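Local coordinates for protein alternansucrase (Leuconostoc mesenteroides, PDB 6HVG) that belongs to glycoside hydrolase family 70, combining a TIM-barrel-type core and a bound calcium ion with cell-wall-binding-type repeats, at residues L501-A504 with I505-F508; Q512-N516 with K517-D521. All blocks are in the same frame, centred on the assembly; numbering follows the deposited sequence.

Interaction 1 of 2, residues L501-A504 with I505-F508; sequences LRDA and IDSF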
ATOM      1  N   LEU A 501     -31.480  20.002  -6.594  1.00 74.70           N
ATOM      2  CA  LEU A 501     -30.522  20.540  -7.572  1.00 70.55           C
ATOM      3  C   LEU A 501     -29.077  20.411  -7.076  1.00 66.79           C
ATOM      4  O   LEU A 501     -28.204  19.999  -7.825  1.00 67.45           O
ATOM      5  CB  LEU A 501     -30.841  22.004  -7.880  1.00 71.90           C
ATOM      6  CG  LEU A 501     -30.067  22.711  -9.005  1.00 72.60           C
ATOM      7  CD1 LEU A 501     -30.267  22.101 -10.385  1.00 74.78           C
ATOM      8  CD2 LEU A 501     -30.499  24.164  -9.061  1.00 73.59           C
ATOM      9  N   ARG A 502     -28.829  20.715  -5.808  1.00 63.53           N
ATOM     10  CA  ARG A 502     -27.500  20.493  -5.225  1.00 61.50           C
ATOM     11  C   ARG A 502     -27.023  19.072  -5.510  1.00 62.09           C
ATOM     12  O   ARG A 502     -25.881  18.851  -5.891  1.00 63.70           O
ATOM     13  CB  ARG A 502     -27.506  20.727  -3.713  1.00 57.96           C
ATOM     14  CG  ARG A 502     -27.700  22.176  -3.298  1.00 56.72           C
ATOM     15  CD  ARG A 502     -26.392  22.937  -3.284  1.00 55.32           C
ATOM     16  NE  ARG A 502     -26.573  24.327  -2.871  1.00 54.58           N
ATOM     17  CZ  ARG A 502     -25.611  25.246  -2.836  1.00 54.74           C
ATOM     18  NH1 ARG A 502     -24.373  24.960  -3.204  1.00 54.55           N
ATOM     19  NH2 ARG A 502     -25.892  26.481  -2.454  1.00 57.73           N
ATOM     20  N   ASP A 503     -27.908  18.104  -5.314  1.00 64.93           N
ATOM     21  CA  ASP A 503     -27.570  16.692  -5.530  1.00 68.34           C
ATOM     22  C   ASP A 503     -27.376  16.370  -7.008  1.00 65.33           C
ATOM     23  O   ASP A 503     -26.540  15.540  -7.354  1.00 64.47           O
ATOM     24  CB  ASP A 503     -28.648  15.780  -4.918  1.00 74.60           C
ATOM     25  CG  ASP A 503     -28.759  15.937  -3.392  1.00 80.32           C
ATOM     26  OD1 ASP A 503     -27.777  16.411  -2.758  1.00 81.01           O
ATOM     27  OD2 ASP A 503     -29.828  15.578  -2.828  1.00 83.33           O
ATOM     28  N   ALA A 504     -28.158  17.015  -7.872  1.00 62.89           N
ATOM     29  CA  ALA A 504     -27.995  16.873  -9.328  1.00 60.44           C
ATOM     30  C   ALA A 504     -26.661  17.465  -9.817  1.00 57.52           C
ATOM     31  O   ALA A 504     -25.946  16.843 -10.592  1.00 55.44           O
ATOM     32  CB  ALA A 504     -29.159  17.525 -10.044  1.00 60.15           C
ATOM     33  N   ILE A 505     -26.316  18.649  -9.330  1.00 54.29           N
ATOM     34  CA  ILE A 505     -25.036  19.257  -9.672  1.00 54.86           C
ATOM     35  C   ILE A 505     -23.878  18.419  -9.157  1.00 55.17           C
ATOM     36  O   ILE A 505     -22.984  18.066  -9.921  1.00 57.52           O
ATOM     37  CB  ILE A 505     -24.940  20.722  -9.172  1.00 53.85           C
ATOM     38  CG1 ILE A 505     -25.965  21.599  -9.907  1.00 56.79           C
ATOM     39  CG2 ILE A 505     -23.544  21.291  -9.371  1.00 53.00           C
ATOM     40  CD1 ILE A 505     -25.857  21.609 -11.422  1.00 56.69           C
ATOM     41  N   ASP A 506     -23.926  18.065  -7.876  1.00 58.54           N
ATOM     42  CA  ASP A 506     -22.873  17.262  -7.241  1.00 59.58           C
ATOM     43  C   ASP A 506     -22.595  15.986  -8.030  1.00 58.15           C
ATOM     44  O   ASP A 506     -21.432  15.654  -8.287  1.00 55.63           O
ATOM     45  CB  ASP A 506     -23.250  16.890  -5.806  1.00 65.28           C
ATOM     46  CG  ASP A 506     -23.045  18.030  -4.819  1.00 72.77           C
ATOM     47  OD1 ASP A 506     -22.216  18.943  -5.081  1.00 74.84           O
ATOM     48  OD2 ASP A 506     -23.701  17.984  -3.752  1.00 77.60           O
ATOM     49  N   SER A 507     -23.667  15.292  -8.419  1.00 57.96           N
ATOM     50  CA  SER A 507     -23.565  14.062  -9.196  1.00 62.65           C
ATOM     51  C   SER A 507     -22.973  14.278 -10.575  1.00 60.75           C
ATOM     52  O   SER A 507     -22.151  13.482 -11.033  1.00 57.73           O
ATOM     53  CB  SER A 507     -24.940  13.387  -9.337  1.00 64.96           C
ATOM     54  OG  SER A 507     -25.327  12.807  -8.117  1.00 79.20           O
ATOM     55  N   PHE A 508     -23.431  15.332 -11.250  1.00 61.99           N
ATOM     56  CA  PHE A 508     -22.945  15.640 -12.574  1.00 58.38           C
ATOM     57  C   PHE A 508     -21.457  15.965 -12.550  1.00 56.59           C
ATOM     58  O   PHE A 508     -20.700  15.536 -13.434  1.00 56.28           O
ATOM     59  CB  PHE A 508     -23.698  16.802 -13.194  1.00 57.23           C
ATOM     60  CG  PHE A 508     -22.961  17.416 -14.338  1.00 53.28           C
ATOM     61  CD1 PHE A 508     -22.737  16.697 -15.498  1.00 51.73           C
ATOM     62  CD2 PHE A 508     -22.437  18.684 -14.219  1.00 53.39           C
ATOM     63  CE1 PHE A 508     -22.032  17.250 -16.532  1.00 52.40           C
ATOM     64  CE2 PHE A 508     -21.726  19.238 -15.241  1.00 53.33           C
ATOM     65  CZ  PHE A 508     -21.530  18.521 -16.403  1.00 54.21           C
TER
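Ser507 bends its hydroxyl back along the chain to Asp503, where OG lies 3.1 Å from the Asp503 carbonyl O. With OG beside the backbone N (chi1 -73°), the hydroxyl donates to the same oxygen as its own amide, the two donors arriving from opposite faces of the Asp503 carbonyl plane. Serine suits the place because its short arm can reach this oxygen while the residue stays helical. Next to this pair, Asp506 OD2 stands 4.5 Å from Asp503 OD1; the two carboxylates are likely to repel mildly, which is easier to tolerate here because Asp503 is exposed and Asp506 partly so. Residues 501 to 508 make two successive turns of the alpha-helix 499-511, and of the four i to i+4 bonds here, Ile505 N to Leu501 O is the straightest, 172° and 2.8 Å. On another flank of the helix Leu501 and Ile505 present apolar branches to each other, CG to CG1 at 4.3 Å, and both also touch Pro438 of strand 437-438. Ala504, small enough to fit close to a second helix, touches Met457 of helix 447-462. Arg502 NH1 stays 6.7 Å from Asp506 OD1; the guanidinium instead makes a salt bridge with Glu404 and a cation-pi contact with Trp415.

Interaction 2 of 2, residues Q512-N516 with K517-D521; sequences QANWN and KQTED
Thr519 holds OG1 in the cleft between its backbone N and carbonyl carbon (chi1 51°), and Asn516 places CG in the corresponding position (chi1 67°), turning both polar groups onto the backbone of the other segment. Thr519 OG1 lies 2.8 Å from Ala513 O and 3.1 Å from Asn516 O, placing the hydroxyl between two backbone carbonyls; as an acceptor it takes the amide of Ala1258. Threonine fits because its other branch, CG2, can meanwhile rest against the Ala513 carbonyl and meet Asn514 OD1 at 3.6 Å, the Asn514 and Thr519 side chains crossing at about a right angle.

Asn516 OD1 accepts the amide of Gln518 at 3.1 Å, the donor tilted 33° from the plane of the side-chain carbonyl. This closes an Asx turn, which leads into the 3-10 segment beginning at Lys517. A weak i+3 to i backbone bond, Thr519 N to Asn516 O at 3.4 Å, spans the residues from Asn516 to Thr519. Asparagine can serve two sides here, since its ND2 donates to Lys510 O near the end of helix 499-511. Gln518 extends beyond CG, passes alongside Asn516 OD1 and brings OE1 to 3.5 Å from Ala513 CB, a methyl small enough for this approach.

The loop thus folds back on itself as it leaves helix 499-511, with the indole of Trp515 packed on Val509 of that helix and on Ala412. Beyond Thr519, Glu520 is buried and its carboxylate accepts from Tyr1192 on strand 1190-1197 and from the amides of His1255, Arg1256 and Gly1257, which follow strand 1248-1252, while Arg1174 on strand 1166-1175 donates to the Glu520 and Asp521 carbonyls.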
ATOM      1  N   GLN A 512     -17.397  14.162 -14.591  1.00 51.23           N
ATOM      2  CA  GLN A 512     -16.398  14.765 -15.473  1.00 48.46           C
ATOM      3  C   GLN A 512     -14.975  14.491 -15.017  1.00 47.16           C
ATOM      4  O   GLN A 512     -14.623  14.751 -13.872  1.00 47.76           O
ATOM      5  CB  GLN A 512     -16.598  16.281 -15.536  1.00 49.76           C
ATOM      6  CG  GLN A 512     -17.999  16.707 -15.909  1.00 48.42           C
ATOM      7  CD  GLN A 512     -18.358  16.231 -17.279  1.00 49.87           C
ATOM      8  OE1 GLN A 512     -17.869  16.767 -18.276  1.00 57.58           O
ATOM      9  NE2 GLN A 512     -19.203  15.214 -17.352  1.00 51.07           N
ATOM     10  N   ALA A 513     -14.150  14.009 -15.940  1.00 45.87           N
ATOM     11  CA  ALA A 513     -12.774  13.614 -15.648  1.00 46.20           C
ATOM     12  C   ALA A 513     -11.967  14.718 -14.956  1.00 49.15           C
ATOM     13  O   ALA A 513     -11.191  14.439 -14.045  1.00 50.17           O
ATOM     14  CB  ALA A 513     -12.067  13.147 -16.918  1.00 42.87           C
ATOM     15  N   ASN A 514     -12.115  15.956 -15.417  1.00 52.56           N
ATOM     16  CA  ASN A 514     -11.399  17.073 -14.809  1.00 49.65           C
ATOM     17  C   ASN A 514     -11.817  17.340 -13.368  1.00 47.36           C
ATOM     18  O   ASN A 514     -11.119  18.022 -12.644  1.00 45.05           O
ATOM     19  CB  ASN A 514     -11.597  18.328 -15.647  1.00 51.10           C
ATOM     20  CG  ASN A 514     -10.623  18.434 -16.790  1.00 51.80           C
ATOM     21  OD1 ASN A 514      -9.617  17.767 -16.825  1.00 55.21           O
ATOM     22  ND2 ASN A 514     -10.911  19.314 -17.720  1.00 57.39           N
ATOM     23  N   TRP A 515     -12.980  16.825 -12.976  1.00 47.59           N
ATOM     24  CA  TRP A 515     -13.516  17.014 -11.640  1.00 47.21           C
ATOM     25  C   TRP A 515     -13.591  15.731 -10.812  1.00 48.49           C
ATOM     26  O   TRP A 515     -14.384  15.633  -9.847  1.00 48.60           O
ATOM     27  CB  TRP A 515     -14.904  17.662 -11.751  1.00 48.70           C
ATOM     28  CG  TRP A 515     -14.869  18.992 -12.451  1.00 50.60           C
ATOM     29  CD1 TRP A 515     -13.804  19.853 -12.528  1.00 50.73           C
ATOM     30  CD2 TRP A 515     -15.930  19.616 -13.173  1.00 52.03           C
ATOM     31  NE1 TRP A 515     -14.143  20.961 -13.241  1.00 48.75           N
ATOM     32  CE2 TRP A 515     -15.447  20.850 -13.637  1.00 50.47           C
ATOM     33  CE3 TRP A 515     -17.246  19.256 -13.464  1.00 55.54           C
ATOM     34  CZ2 TRP A 515     -16.218  21.716 -14.373  1.00 49.86           C
ATOM     35  CZ3 TRP A 515     -18.027  20.144 -14.204  1.00 52.15           C
ATOM     36  CH2 TRP A 515     -17.500  21.347 -14.648  1.00 50.29           C
ATOM     37  N   ASN A 516     -12.772  14.745 -11.178  1.00 48.07           N
ATOM     38  CA  ASN A 516     -12.680  13.517 -10.391  1.00 48.02           C
ATOM     39  C   ASN A 516     -11.268  12.913 -10.429  1.00 47.02           C
ATOM     40  O   ASN A 516     -10.339  13.532 -10.950  1.00 51.30           O
ATOM     41  CB  ASN A 516     -13.827  12.554 -10.757  1.00 47.06           C
ATOM     42  CG  ASN A 516     -13.731  12.010 -12.155  1.00 49.64           C
ATOM     43  OD1 ASN A 516     -12.651  11.901 -12.742  1.00 52.43           O
ATOM     44  ND2 ASN A 516     -14.872  11.625 -12.700  1.00 50.98           N
ATOM     45  N   LYS A 517     -11.098  11.725  -9.875  1.00 49.11           N
ATOM     46  CA  LYS A 517      -9.772  11.119  -9.729  1.00 52.63           C
ATOM     47  C   LYS A 517      -9.102  10.662 -11.023  1.00 52.57           C
ATOM     48  O   LYS A 517      -7.903  10.351 -11.032  1.00 58.06           O
ATOM     49  CB  LYS A 517      -9.844   9.908  -8.781  1.00 57.42           C
ATOM     50  CG  LYS A 517     -10.346   8.616  -9.428  1.00 60.29           C
ATOM     51  CD  LYS A 517     -10.475   7.493  -8.411  1.00 63.07           C
ATOM     52  CE  LYS A 517     -10.956   6.207  -9.063  1.00 64.82           C
ATOM     53  NZ  LYS A 517     -11.600   5.311  -8.057  1.00 65.53           N
ATOM     54  N   GLN A 518      -9.861  10.599 -12.109  1.00 53.39           N
ATOM     55  CA  GLN A 518      -9.316  10.208 -13.411  1.00 53.94           C
ATOM     56  C   GLN A 518      -8.186  11.132 -13.865  1.00 53.67           C
ATOM     57  O   GLN A 518      -7.241  10.704 -14.532  1.00 54.13           O
ATOM     58  CB  GLN A 518     -10.423  10.174 -14.444  1.00 58.69           C
ATOM     59  CG  GLN A 518     -11.477   9.121 -14.152  1.00 66.35           C
ATOM     60  CD  GLN A 518     -12.522   8.999 -15.234  1.00 79.98           C
ATOM     61  OE1 GLN A 518     -12.542   9.761 -16.212  1.00 86.47           O
ATOM     62  NE2 GLN A 518     -13.427   8.051 -15.043  1.00 89.10           N
ATOM     63  N   THR A 519      -8.267  12.394 -13.460  1.00 53.00           N
ATOM     64  CA  THR A 519      -7.194  13.342 -13.716  1.00 51.45           C
ATOM     65  C   THR A 519      -6.212  13.458 -12.565  1.00 49.40           C
ATOM     66  O   THR A 519      -5.401  14.362 -12.559  1.00 47.95           O
ATOM     67  CB  THR A 519      -7.775  14.728 -14.049  1.00 51.04           C
ATOM     68  OG1 THR A 519      -8.722  15.129 -13.046  1.00 51.17           O
ATOM     69  CG2 THR A 519      -8.451  14.671 -15.399  1.00 50.58           C
ATOM     70  N   GLU A 520      -6.314  12.558 -11.586  1.00 48.52           N
ATOM     71  CA  GLU A 520      -5.407  12.556 -10.432  1.00 50.56           C
ATOM     72  C   GLU A 520      -4.369  11.425 -10.483  1.00 50.42           C
ATOM     73  O   GLU A 520      -3.535  11.325  -9.599  1.00 51.03           O
ATOM     74  CB  GLU A 520      -6.193  12.502  -9.112  1.00 48.66           C
ATOM     75  CG  GLU A 520      -7.003  13.756  -8.854  1.00 48.25           C
ATOM     76  CD  GLU A 520      -7.690  13.760  -7.519  1.00 47.97           C
ATOM     77  OE1 GLU A 520      -7.704  12.718  -6.865  1.00 45.09           O
ATOM     78  OE2 GLU A 520      -8.245  14.806  -7.129  1.00 52.35           O
ATOM     79  N   ASP A 521      -4.440  10.583 -11.515  1.00 50.69           N
ATOM     80  CA  ASP A 521      -3.469   9.524 -11.735  1.00 48.45           C
ATOM     81  C   ASP A 521      -3.306   8.597 -10.528  1.00 50.20           C
ATOM     82  O   ASP A 521      -2.198   8.376 -10.058  1.00 51.82           O
ATOM     83  CB  ASP A 521      -2.130  10.144 -12.133  1.00 50.47           C
ATOM     84  CG  ASP A 521      -2.173  10.807 -13.507  1.00 54.59           C
ATOM     85  OD1 ASP A 521      -3.118  10.554 -14.282  1.00 54.67           O
ATOM     86  OD2 ASP A 521      -1.242  11.590 -13.814  1.00 59.84           O
TER

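Interaction 1 lies within helix 499-511 and interaction 2 in the loop that follows it, with their centres about 17 Å apart. They touch directly where Phe508 CE2 meets Trp515 CZ3 at 3.9 Å, joining the helix to the loop's first segment. Helix 447-462 borders both: its Asn452 touches Phe508 and also bonds Gln512. At its far end segment 517-521 is bonded, through Glu520 and Asp521, to the antiparallel sheet holding strands 1166-1175 and 1190-1197. The calcium ion is bound by Glu575, Asp581, Asn625 and Asp1159, none of which belongs to either contact; both are local structure, a helix and the turn that follows it.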